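Local coordinates for taurine dioxygenase (Burkholderia ambifaria, PDB 5VN6), which probably catalyses the iron-dependent oxygenation of taurine and holds a magnesium ion in its metal site in this crystal, at residues G35-I40 with R67-L72; Y142-D147 with P243-R248; S161-F166 with A177-Y182; A217-R220 with D224-P227. One frame throughout, in Å; residues are numbered along the deposited sequence. Where two conformers were deposited one is given.

How the contacts relate
The four contacts are spread over a TauD-type dioxygenase whose magnesium ion is held by H106, D108 and H266, and none of them touches another. Contacts 2 and 3 approach the metal site: in contact 3 the side chain of I162 is about 12 Å from the magnesium ion, and in contact 2 the side chain of Y245 is about 12 Å from that of H266. The segment carrying Y245 also meets the second subunit. Contacts 3 and 4 both fall within the chain between the two segments of contact 2. Contacts 1 and 4, with centres about 46 Å apart, lie on opposite sides of the chain's centre, both away from the metal site.

Contact 1 of 4, residues G35-I40 with R67-L72; sequences GLFAEI and RRFGEL
F37, on helix 34-47, faces the turn that follows helix 59-67, where R67 to G70 form a type I beta turn; the CA atoms of F37 and R68 are 7.9 Å apart. The F37 ring is carried to both R68 and F69 by a trans first torsion (chi1 180°). R68 lies over one face of this ring, the CB of R68 standing 3.5 Å from the F37 ring centroid in a CH-pi contact. The R68 chain then bends at chi2 and chi3 and runs back along F37 in the opposite direction, bringing NH2 of R68 to 3.6 Å from CB of F37. The guanidinium is thus laid against the root of the phenylalanine, its plane 21° from that of the ring. F69 receives the edge of the same ring: CZ of F37 sits over the centre of the F69 face, 3.7 Å from CE2 of F69, in an edge-to-face pair with planes at 63°. F65 of helix 59-67 also packs on F37, while I284 of strand 278-284 touches F69. The NH2 of R68 is bound by D34 and the carbonyl of A30, which suggests that its charge is balanced by D34 while its aliphatic part serves as apolar cover for F37.

Contact 2 of 4, residues Y142-D147 with P243-R248; sequences YENLPD and PEYQVR
N144 meets Y245 across a gap of 10.2 Å between their CA atoms, two long-separated parts of the chain joined by a single pair of side chains. The first segment opens at the end of helix 138-143, where the CB of Y142 points away from residues 243-248 and its side chain packs on K150. The backbone carbonyl of Y142 takes a hydrogen bond from N of L145, 3.0 Å from O of Y142 to that nitrogen, closing the turn in which N144 sits. E143 adds a second tie to helix 147-153 through its carbonyl and K150. N144 then projects toward the tyrosine, its CG placed anti to the carbonyl carbon (chi1 -66°), and the two side chains pass each other in opposite directions. Its CB lies 3.3 Å from OH of Y245, and its ND2 comes 3.4 Å from CE1 of Y245, with the amide and ring planes inclined at 39°. L145 packs on helix 147-153 and, like P146, on Y235 of helix 228-237; P146 is the N-cap residue of helix 147-153. Behind the ring, Y245 is bonded through its backbone to N137 at the end of strand 133-137, and E244 beside it binds Y267, M270 and N103 of the second subunit. The contact therefore links the turn between two helices to the short 3-10 segment that leads into strand 246-249. Its chemistry is mixed: the tyrosine hydroxyl lies against a methylene while the amide nitrogen approaches the ring obliquely, near CE1, so that both polar and apolar atoms of N144 meet the tyrosine.

Contact 3 of 4, residues S161-F166 with A177-Y182; sequences SIEASF and ALKAQY
E163 and K179 both carry CG anti to the backbone N, and while the glutamate chain stays extended, the lysine bends at its last torsion, chi4 73°, to swing its amine onto the carboxylate. NZ of K179 lies 2.6 Å from OE1 of E163 in a salt bridge that meets the oxygen from above the carboxylate plane, 44° out of it. The methylenes of the lysine lie close to the same group, with CD of K179 3.4 Å from OE1 of E163. Both charges have second partners: OE2 of E163 pairs with R175, and NZ of K179 with D184, so R175, E163, K179 and D184 form a row of alternating charges that ties the loop to the helix and to the residues just after it. Here the loop after strand 157-160 folds back on the last turns of helix 172-181. The loop is shaped by an ST motif, in which OG of S161 accepts from N of A164 at 2.9 Å, and by OG of S165, which donates to O of S161 in the carbonyl plane, on a lone pair. Beside the charged pair is an apolar patch: CG2 of I162 lies 4.0 Å from CG of L178 and equally far from CB of Y182, and the isoleucine and leucine cross at about a right angle. W111 borders this patch, touching I162 and meeting Y182 edge-to-face. Two waters join the backbones, one accepting from N of I162 and the other from N of E163, and each lies within hydrogen-bonding distance, 2.9 Å, of O of Y182, the first residue past the helix.

Contact 4 of 4, residues A217-R220 with D224-P227; sequences ARVR and DANP
R220 and D224 cross at about a right angle, yet the guanidinium is turned so that its NE side faces the carboxylate, the two planes 36° apart. The grip is side-on and uses two nitrogens. NE of R220 gives a nearly straight bond to OD2 of D224, 2.8 Å with an N-H...O angle of 177°, and this oxygen lies in the guanidinium plane. NH2 of R220 reaches the syn lone pair of OD1 of D224 at 3.0 Å, though that oxygen is tilted from the plane. The bend at chi3 (-58°) turns NE toward the carboxylate, while the backbone N of R220 also bonds to OD2 of D224, at 2.9 Å on its anti lone pair. Here the loop after strand 207-210 leads into the short, weakly bonded helical turn 222-225, and D224 reaches back to the residues just before it. N of V221 is a further donor to OD2, so backbone and side chain together fix the carboxylate. On the apolar side, CG2 of V219 rests 3.8 Å from CB of A225, and H214 touches both residues. R218 directs its guanidinium away from this pair, to D155 and to the carbonyls of Q152 and F213.

Contact 1 of 4, residues G35-I40 with R67-L72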
loop_
_atom_site.group_PDB
_atom_site.type_symbol
_atom_site.label_atom_id
_atom_site.label_comp_id
_atom_site.label_asym_id
_atom_site.label_seq_id
_atom_site.Cartn_x
_atom_site.Cartn_y
_atom_site.Cartn_z
ATOM N N GLY A 35 31.884 -15.612 5.371
ATOM C CA GLY A 35 31.765 -14.830 4.152
ATOM C C GLY A 35 30.330 -14.729 3.671
ATOM O O GLY A 35 29.846 -13.639 3.347
ATOM N N LEU A 36 29.605 -15.852 3.680
ATOM C CA LEU A 36 28.206 -15.806 3.270
ATOM C C LEU A 36 27.402 -14.898 4.193
ATOM O O LEU A 36 26.580 -14.097 3.728
ATOM C CB LEU A 36 27.604 -17.213 3.232
ATOM C CG LEU A 36 26.093 -17.230 2.941
ATOM C CD1 LEU A 36 25.791 -16.561 1.604
ATOM C CD2 LEU A 36 25.527 -18.632 2.955
ATOM N N PHE A 37 27.633 -14.989 5.506
ATOM C CA PHE A 37 26.878 -14.129 6.409
ATOM C C PHE A 37 27.201 -12.659 6.193
ATOM O O PHE A 37 26.304 -11.811 6.278
ATOM C CB PHE A 37 27.120 -14.466 7.879
ATOM C CG PHE A 37 26.343 -13.568 8.781
ATOM C CD1 PHE A 37 24.978 -13.722 8.893
ATOM C CD2 PHE A 37 26.953 -12.509 9.433
ATOM C CE1 PHE A 37 24.227 -12.876 9.671
ATOM C CE2 PHE A 37 26.210 -11.652 10.217
ATOM C CZ PHE A 37 24.842 -11.835 10.337
ATOM N N ALA A 38 28.482 -12.332 5.984
ATOM C CA ALA A 38 28.867 -10.945 5.732
ATOM C C ALA A 38 28.099 -10.355 4.551
ATOM O O ALA A 38 27.568 -9.239 4.633
ATOM C CB ALA A 38 30.377 -10.855 5.494
ATOM N N GLU A 39 28.015 -11.101 3.449
ATOM C CA GLU A 39 27.299 -10.608 2.277
ATOM C C GLU A 39 25.811 -10.410 2.567
ATOM O O GLU A 39 25.229 -9.385 2.197
ATOM C CB GLU A 39 27.501 -11.567 1.107
ATOM C CG GLU A 39 28.399 -11.014 0.010
ATOM C CD GLU A 39 27.801 -9.808 -0.706
ATOM O OE1 GLU A 39 28.352 -8.698 -0.553
ATOM O OE2 GLU A 39 26.784 -9.967 -1.418
ATOM N N ILE A 40 25.180 -11.378 3.234
ATOM C CA ILE A 40 23.778 -11.236 3.609
ATOM C C ILE A 40 23.578 -9.981 4.445
ATOM O O ILE A 40 22.615 -9.229 4.250
ATOM C CB ILE A 40 23.306 -12.491 4.362
ATOM C CG1 ILE A 40 23.352 -13.715 3.439
ATOM C CG2 ILE A 40 21.915 -12.268 4.945
ATOM C CD1 ILE A 40 22.861 -15.004 4.101
ATOM N N ARG A 67 21.039 -15.004 15.584
ATOM C CA ARG A 67 22.016 -14.638 16.598
ATOM C C ARG A 67 23.277 -14.027 15.980
ATOM O O ARG A 67 23.976 -13.247 16.632
ATOM C CB ARG A 67 22.330 -15.900 17.406
ATOM C CG ARG A 67 23.378 -15.772 18.431
ATOM C CD ARG A 67 22.887 -14.953 19.586
ATOM N NE ARG A 67 23.963 -14.849 20.557
ATOM C CZ ARG A 67 24.983 -14.014 20.425
ATOM N NH1 ARG A 67 25.044 -13.216 19.360
ATOM N NH2 ARG A 67 25.945 -13.982 21.346
ATOM N N ARG A 68 23.571 -14.357 14.723
ATOM C CA ARG A 68 24.664 -13.723 13.991
ATOM C C ARG A 68 24.508 -12.209 13.861
ATOM O O ARG A 68 25.497 -11.518 13.606
ATOM C CB ARG A 68 24.762 -14.332 12.597
ATOM C CG ARG A 68 25.187 -15.762 12.561
ATOM C CD ARG A 68 26.676 -15.837 12.658
ATOM N NE ARG A 68 27.265 -16.416 11.459
ATOM C CZ ARG A 68 28.512 -16.190 11.059
ATOM N NH1 ARG A 68 29.308 -15.392 11.760
ATOM N NH2 ARG A 68 28.965 -16.767 9.957
ATOM N N PHE A 69 23.286 -11.674 13.961
ATOM C CA PHE A 69 23.102 -10.227 13.916
ATOM C C PHE A 69 23.306 -9.556 15.272
ATOM O O PHE A 69 23.486 -8.332 15.326
ATOM C CB PHE A 69 21.712 -9.875 13.385
ATOM C CG PHE A 69 21.512 -10.213 11.933
ATOM C CD1 PHE A 69 20.798 -11.339 11.564
ATOM C CD2 PHE A 69 22.065 -9.416 10.943
ATOM C CE1 PHE A 69 20.611 -11.654 10.228
ATOM C CE2 PHE A 69 21.898 -9.723 9.605
ATOM C CZ PHE A 69 21.161 -10.845 9.241
ATOM N N GLY A 70 23.238 -10.315 16.349
ATOM C CA GLY A 70 23.399 -9.785 17.688
ATOM C C GLY A 70 22.603 -10.631 18.658
ATOM O O GLY A 70 21.898 -11.559 18.270
ATOM N N GLU A 71 22.720 -10.278 19.938
ATOM C CA GLU A 71 21.929 -10.949 20.959
ATOM C C GLU A 71 20.447 -10.874 20.603
ATOM O O GLU A 71 19.974 -9.902 20.007
ATOM C CB GLU A 71 22.178 -10.309 22.328
ATOM N N LEU A 72 19.713 -11.912 20.974
ATOM C CA LEU A 72 18.303 -12.031 20.663
ATOM C C LEU A 72 17.469 -11.573 21.854
ATOM O O LEU A 72 17.881 -11.701 23.011
ATOM C CB LEU A 72 17.958 -13.480 20.305
ATOM C CG LEU A 72 18.786 -14.125 19.195
ATOM C CD1 LEU A 72 18.314 -15.545 18.933
ATOM C CD2 LEU A 72 18.703 -13.290 17.918
#

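Contact 2 of 4, residues Y142-D147 with P243-R248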
loop_
_atom_site.group_PDB
_atom_site.type_symbol
_atom_site.label_atom_id
_atom_site.label_comp_id
_atom_site.label_asym_id
_atom_site.label_seq_id
_atom_site.Cartn_x
_atom_site.Cartn_y
_atom_site.Cartn_z
ATOM N N TYR A 142 12.139 9.824 4.543
ATOM C CA TYR A 142 12.795 11.038 5.018
ATOM C C TYR A 142 13.437 11.797 3.866
ATOM O O TYR A 142 13.242 13.010 3.723
ATOM C CB TYR A 142 13.880 10.722 6.058
ATOM C CG TYR A 142 14.605 12.019 6.407
ATOM C CD1 TYR A 142 14.049 12.917 7.323
ATOM C CD2 TYR A 142 15.759 12.399 5.743
ATOM C CE1 TYR A 142 14.651 14.130 7.606
ATOM C CE2 TYR A 142 16.389 13.625 6.025
ATOM C CZ TYR A 142 15.827 14.477 6.955
ATOM O OH TYR A 142 16.410 15.694 7.242
ATOM N N GLU A 143 14.240 11.093 3.056
ATOM C CA GLU A 143 15.034 11.775 2.039
ATOM C C GLU A 143 14.161 12.599 1.097
ATOM O O GLU A 143 14.568 13.683 0.666
ATOM C CB GLU A 143 15.868 10.761 1.257
ATOM C CG GLU A 143 16.687 11.360 0.119
ATOM C CD GLU A 143 17.694 12.404 0.586
ATOM O OE1 GLU A 143 18.070 13.266 -0.239
ATOM O OE2 GLU A 143 18.110 12.370 1.769
ATOM N N ASN A 144 12.950 12.130 0.796
ATOM C CA ASN A 144 12.073 12.801 -0.163
ATOM C C ASN A 144 11.162 13.862 0.450
ATOM O O ASN A 144 10.440 14.529 -0.297
ATOM C CB ASN A 144 11.212 11.771 -0.906
ATOM C CG ASN A 144 12.031 10.863 -1.771
ATOM O OD1 ASN A 144 13.131 11.215 -2.171
ATOM N ND2 ASN A 144 11.492 9.702 -2.095
ATOM N N LEU A 145 11.160 14.034 1.768
ATOM C CA LEU A 145 10.416 15.135 2.372
ATOM C C LEU A 145 10.816 16.462 1.740
ATOM O O LEU A 145 11.942 16.598 1.246
ATOM C CB LEU A 145 10.652 15.200 3.884
ATOM C CG LEU A 145 10.063 14.057 4.704
ATOM C CD1 LEU A 145 10.554 14.183 6.159
ATOM C CD2 LEU A 145 8.519 14.023 4.622
ATOM N N PRO A 146 9.915 17.441 1.694
ATOM C CA PRO A 146 10.297 18.767 1.198
ATOM C C PRO A 146 11.205 19.490 2.178
ATOM O O PRO A 146 11.190 19.226 3.387
ATOM C CB PRO A 146 8.956 19.496 1.023
ATOM C CG PRO A 146 7.944 18.671 1.714
ATOM C CD PRO A 146 8.454 17.274 1.805
ATOM N N ASP A 147 12.003 20.417 1.633
ATOM C CA ASP A 147 13.015 21.095 2.437
ATOM C C ASP A 147 12.431 21.737 3.688
ATOM O O ASP A 147 13.029 21.663 4.767
ATOM C CB ASP A 147 13.736 22.160 1.603
ATOM C CG ASP A 147 14.632 21.560 0.553
ATOM O OD1 ASP A 147 15.055 20.399 0.749
ATOM O OD2 ASP A 147 14.922 22.248 -0.453
ATOM N N PRO A 243 2.963 4.220 -1.897
ATOM C CA PRO A 243 3.383 2.963 -2.534
ATOM C C PRO A 243 4.800 2.981 -3.076
ATOM O O PRO A 243 5.436 1.917 -3.129
ATOM C CB PRO A 243 2.347 2.780 -3.652
ATOM C CG PRO A 243 1.122 3.495 -3.117
ATOM C CD PRO A 243 1.679 4.710 -2.422
ATOM N N GLU A 244 5.320 4.156 -3.459
ATOM C CA GLU A 244 6.697 4.257 -3.950
ATOM C C GLU A 244 7.720 3.720 -2.955
ATOM O O GLU A 244 8.813 3.316 -3.356
ATOM C CB GLU A 244 7.038 5.713 -4.278
ATOM C CG GLU A 244 6.679 6.122 -5.706
ATOM C CD GLU A 244 5.195 6.403 -5.885
ATOM O OE1 GLU A 244 4.457 6.409 -4.860
ATOM O OE2 GLU A 244 4.769 6.620 -7.042
ATOM N N TYR A 245 7.403 3.723 -1.667
ATOM C CA TYR A 245 8.356 3.314 -0.637
ATOM C C TYR A 245 8.154 1.876 -0.192
ATOM O O TYR A 245 8.829 1.428 0.746
ATOM C CB TYR A 245 8.232 4.224 0.596
ATOM C CG TYR A 245 8.320 5.698 0.304
ATOM C CD1 TYR A 245 9.037 6.178 -0.807
ATOM C CD2 TYR A 245 7.692 6.625 1.150
ATOM C CE1 TYR A 245 9.113 7.556 -1.076
ATOM C CE2 TYR A 245 7.770 7.981 0.899
ATOM C CZ TYR A 245 8.488 8.443 -0.211
ATOM O OH TYR A 245 8.557 9.799 -0.444
ATOM N N GLN A 246 7.240 1.148 -0.831
ATOM C CA GLN A 246 6.693 -0.076 -0.272
ATOM C C GLN A 246 7.106 -1.299 -1.080
ATOM O O GLN A 246 7.379 -1.233 -2.283
ATOM C CB GLN A 246 5.153 -0.018 -0.208
ATOM C CG GLN A 246 4.611 0.982 0.806
ATOM C CD GLN A 246 3.096 1.100 0.711
ATOM O OE1 GLN A 246 2.484 0.486 -0.148
ATOM N NE2 GLN A 246 2.500 1.934 1.546
ATOM N N VAL A 247 7.097 -2.440 -0.393
ATOM C CA VAL A 247 7.142 -3.743 -1.037
ATOM C C VAL A 247 6.101 -4.613 -0.351
ATOM O O VAL A 247 5.816 -4.440 0.838
ATOM C CB VAL A 247 8.553 -4.387 -0.986
ATOM C CG1 VAL A 247 9.057 -4.619 0.480
ATOM C CG2 VAL A 247 8.577 -5.680 -1.766
ATOM N N ARG A 248 5.516 -5.538 -1.112
ATOM C CA ARG A 248 4.489 -6.448 -0.615
ATOM C C ARG A 248 4.924 -7.878 -0.879
ATOM O O ARG A 248 5.261 -8.225 -2.009
ATOM C CB ARG A 248 3.123 -6.181 -1.268
ATOM C CG ARG A 248 2.027 -7.136 -0.775
ATOM C CD ARG A 248 0.656 -6.485 -0.794
ATOM N NE ARG A 248 -0.406 -7.411 -0.405
ATOM C CZ ARG A 248 -1.639 -7.037 -0.056
ATOM N NH1 ARG A 248 -2.541 -7.947 0.290
ATOM N NH2 ARG A 248 -1.966 -5.757 -0.035
#

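Contact 3 of 4, residues S161-F166 with A177-Y182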
loop_
_atom_site.group_PDB
_atom_site.type_symbol
_atom_site.label_atom_id
_atom_site.label_comp_id
_atom_site.label_asym_id
_atom_site.label_seq_id
_atom_site.Cartn_x
_atom_site.Cartn_y
_atom_site.Cartn_z
ATOM N N SER A 161 3.935 4.970 22.466
ATOM C CA SER A 161 3.218 4.521 23.650
ATOM C C SER A 161 2.671 3.116 23.460
ATOM O O SER A 161 1.940 2.857 22.504
ATOM C CB SER A 161 2.070 5.486 23.987
ATOM O OG SER A 161 1.205 4.910 24.940
ATOM N N ILE A 162 2.985 2.220 24.397
ATOM C CA ILE A 162 2.268 0.955 24.376
ATOM C C ILE A 162 0.928 1.126 25.079
ATOM O O ILE A 162 -0.039 0.414 24.766
ATOM C CB ILE A 162 3.098 -0.183 24.997
ATOM C CG1 ILE A 162 2.455 -1.531 24.666
ATOM C CG2 ILE A 162 3.175 -0.037 26.519
ATOM C CD1 ILE A 162 3.311 -2.722 25.007
ATOM N N GLU A 163 0.847 2.084 26.013
ATOM C CA GLU A 163 -0.408 2.370 26.701
ATOM C C GLU A 163 -1.545 2.630 25.721
ATOM O O GLU A 163 -2.649 2.096 25.880
ATOM C CB GLU A 163 -0.250 3.578 27.629
ATOM C CG GLU A 163 -1.592 4.002 28.184
ATOM C CD GLU A 163 -1.563 5.256 29.024
ATOM O OE1 GLU A 163 -0.807 6.194 28.715
ATOM O OE2 GLU A 163 -2.314 5.292 30.014
ATOM N N ALA A 164 -1.300 3.483 24.719
ATOM C CA ALA A 164 -2.340 3.937 23.805
ATOM C C ALA A 164 -2.573 2.989 22.634
ATOM O O ALA A 164 -3.516 3.203 21.857
ATOM C CB ALA A 164 -2.009 5.343 23.281
ATOM N N SER A 165 -1.746 1.962 22.473
ATOM C CA SER A 165 -1.999 0.986 21.421
ATOM C C SER A 165 -2.472 -0.322 22.054
ATOM O O SER A 165 -3.680 -0.571 22.124
ATOM C CB SER A 165 -0.750 0.784 20.549
ATOM O OG SER A 165 0.415 0.586 21.347
ATOM N N PHE A 166 -1.540 -1.154 22.531
ATOM C CA PHE A 166 -1.906 -2.456 23.094
ATOM C C PHE A 166 -2.696 -2.317 24.397
ATOM O O PHE A 166 -3.598 -3.118 24.674
ATOM C CB PHE A 166 -0.655 -3.310 23.317
ATOM C CG PHE A 166 -0.068 -3.858 22.051
ATOM C CD1 PHE A 166 0.787 -3.086 21.275
ATOM C CD2 PHE A 166 -0.395 -5.136 21.613
ATOM C CE1 PHE A 166 1.332 -3.582 20.097
ATOM C CE2 PHE A 166 0.142 -5.638 20.428
ATOM C CZ PHE A 166 1.008 -4.856 19.669
ATOM N N ALA A 177 -1.011 -0.325 34.741
ATOM C CA ALA A 177 0.123 -1.174 35.107
ATOM C C ALA A 177 1.047 -1.393 33.915
ATOM O O ALA A 177 2.274 -1.308 34.041
ATOM C CB ALA A 177 -0.374 -2.519 35.647
ATOM N N LEU A 178 0.472 -1.672 32.746
ATOM C CA LEU A 178 1.285 -1.809 31.544
ATOM C C LEU A 178 2.088 -0.540 31.286
ATOM O O LEU A 178 3.272 -0.601 30.933
ATOM C CB LEU A 178 0.392 -2.139 30.355
ATOM C CG LEU A 178 1.135 -2.384 29.041
ATOM C CD1 LEU A 178 1.860 -3.722 29.129
ATOM C CD2 LEU A 178 0.148 -2.357 27.891
ATOM N N LYS A 179 1.466 0.623 31.470
ATOM C CA LYS A 179 2.174 1.883 31.258
ATOM C C LYS A 179 3.327 2.043 32.241
ATOM O O LYS A 179 4.408 2.511 31.867
ATOM C CB LYS A 179 1.202 3.058 31.376
ATOM C CG LYS A 179 1.838 4.432 31.179
ATOM C CD LYS A 179 0.874 5.537 31.605
ATOM C CE LYS A 179 1.426 6.914 31.277
ATOM N NZ LYS A 179 1.366 7.158 29.797
ATOM N N ALA A 180 3.105 1.684 33.510
ATOM C CA ALA A 180 4.175 1.759 34.498
ATOM C C ALA A 180 5.324 0.838 34.116
ATOM O O ALA A 180 6.495 1.185 34.291
ATOM C CB ALA A 180 3.640 1.417 35.892
ATOM N N GLN A 181 5.003 -0.341 33.587
ATOM C CA GLN A 181 6.035 -1.269 33.142
ATOM C C GLN A 181 6.834 -0.706 31.965
ATOM O O GLN A 181 8.053 -0.889 31.901
ATOM C CB GLN A 181 5.381 -2.603 32.792
ATOM C CG GLN A 181 6.312 -3.707 32.382
ATOM C CD GLN A 181 5.556 -4.994 32.108
ATOM O OE1 GLN A 181 4.326 -5.020 32.140
ATOM N NE2 GLN A 181 6.287 -6.066 31.833
ATOM N N TYR A 182 6.169 -0.043 31.004
ATOM C CA TYR A 182 6.845 0.528 29.829
ATOM C C TYR A 182 6.439 1.981 29.611
ATOM O O TYR A 182 5.569 2.262 28.772
ATOM C CB TYR A 182 6.556 -0.274 28.555
ATOM C CG TYR A 182 6.826 -1.755 28.663
ATOM C CD1 TYR A 182 8.125 -2.247 28.589
ATOM C CD2 TYR A 182 5.787 -2.662 28.813
ATOM C CE1 TYR A 182 8.385 -3.608 28.696
ATOM C CE2 TYR A 182 6.031 -4.022 28.899
ATOM C CZ TYR A 182 7.333 -4.492 28.849
ATOM O OH TYR A 182 7.575 -5.845 28.941
HETATM O O HOH W 1 5.661 2.855 25.911
HETATM O O HOH W 2 3.109 3.126 27.579
#

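Contact 4 of 4, residues A217-R220 with D224-P227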
loop_
_atom_site.group_PDB
_atom_site.type_symbol
_atom_site.label_atom_id
_atom_site.label_comp_id
_atom_site.label_asym_id
_atom_site.label_seq_id
_atom_site.Cartn_x
_atom_site.Cartn_y
_atom_site.Cartn_z
ATOM N N ALA A 217 9.542 29.615 17.256
ATOM C CA ALA A 217 9.755 29.500 15.822
ATOM C C ALA A 217 8.562 28.855 15.135
ATOM O O ALA A 217 8.266 29.171 13.976
ATOM C CB ALA A 217 11.026 28.698 15.549
ATOM N N ARG A 218 7.844 27.981 15.838
ATOM C CA ARG A 218 6.736 27.261 15.231
ATOM C C ARG A 218 5.362 27.769 15.641
ATOM O O ARG A 218 4.392 27.485 14.942
ATOM C CB ARG A 218 6.812 25.777 15.588
ATOM C CG ARG A 218 8.068 25.084 15.147
ATOM C CD ARG A 218 7.964 23.611 15.472
ATOM N NE ARG A 218 9.176 22.907 15.088
ATOM C CZ ARG A 218 10.157 22.626 15.932
ATOM N NH1 ARG A 218 11.227 21.976 15.497
ATOM N NH2 ARG A 218 10.053 22.971 17.218
ATOM N N VAL A 219 5.236 28.494 16.746
ATOM C CA VAL A 219 3.923 28.786 17.309
ATOM C C VAL A 219 3.762 30.294 17.448
ATOM O O VAL A 219 4.419 30.925 18.290
ATOM C CB VAL A 219 3.707 28.076 18.652
ATOM C CG1 VAL A 219 2.405 28.555 19.317
ATOM C CG2 VAL A 219 3.702 26.563 18.442
ATOM N N ARG A 220 2.852 30.862 16.652
ATOM C CA ARG A 220 2.431 32.249 16.802
ATOM C C ARG A 220 1.205 32.326 17.707
ATOM O O ARG A 220 1.150 33.133 18.645
ATOM C CB ARG A 220 2.109 32.864 15.426
ATOM C CG ARG A 220 3.032 32.456 14.250
ATOM C CD ARG A 220 2.323 32.623 12.866
ATOM N NE ARG A 220 1.088 31.819 12.797
ATOM C CZ ARG A 220 0.163 31.904 11.841
ATOM N NH1 ARG A 220 0.306 32.767 10.836
ATOM N NH2 ARG A 220 -0.907 31.120 11.883
ATOM N N ASP A 224 -1.689 27.055 15.991
ATOM C CA ASP A 224 -0.415 26.562 15.449
ATOM C C ASP A 224 0.113 25.363 16.254
ATOM O O ASP A 224 0.751 24.460 15.698
ATOM C CB ASP A 224 0.646 27.675 15.459
ATOM C CG ASP A 224 0.324 28.821 14.532
ATOM O OD1 ASP A 224 -0.358 28.594 13.496
ATOM O OD2 ASP A 224 0.758 29.954 14.848
ATOM N N ALA A 225 -0.101 25.357 17.573
ATOM C CA ALA A 225 0.401 24.244 18.387
ATOM C C ALA A 225 -0.562 23.060 18.352
ATOM O O ALA A 225 -0.147 21.906 18.194
ATOM C CB ALA A 225 0.638 24.704 19.833
ATOM N N ASN A 226 -1.842 23.325 18.497
ATOM C CA ASN A 226 -2.836 22.264 18.545
ATOM C C ASN A 226 -4.062 22.777 17.803
ATOM O O ASN A 226 -4.704 23.726 18.268
ATOM C CB ASN A 226 -3.146 21.884 20.005
ATOM C CG ASN A 226 -3.590 20.421 20.153
ATOM O OD1 ASN A 226 -3.874 19.743 19.157
ATOM N ND2 ASN A 226 -3.659 19.934 21.400
ATOM N N PRO A 227 -4.438 22.190 16.653
ATOM C CA PRO A 227 -4.051 20.924 16.024
ATOM C C PRO A 227 -2.747 20.911 15.217
ATOM O O PRO A 227 -2.426 19.862 14.653
ATOM C CB PRO A 227 -5.220 20.673 15.050
ATOM C CG PRO A 227 -5.602 22.077 14.582
ATOM C CD PRO A 227 -5.371 22.971 15.802
#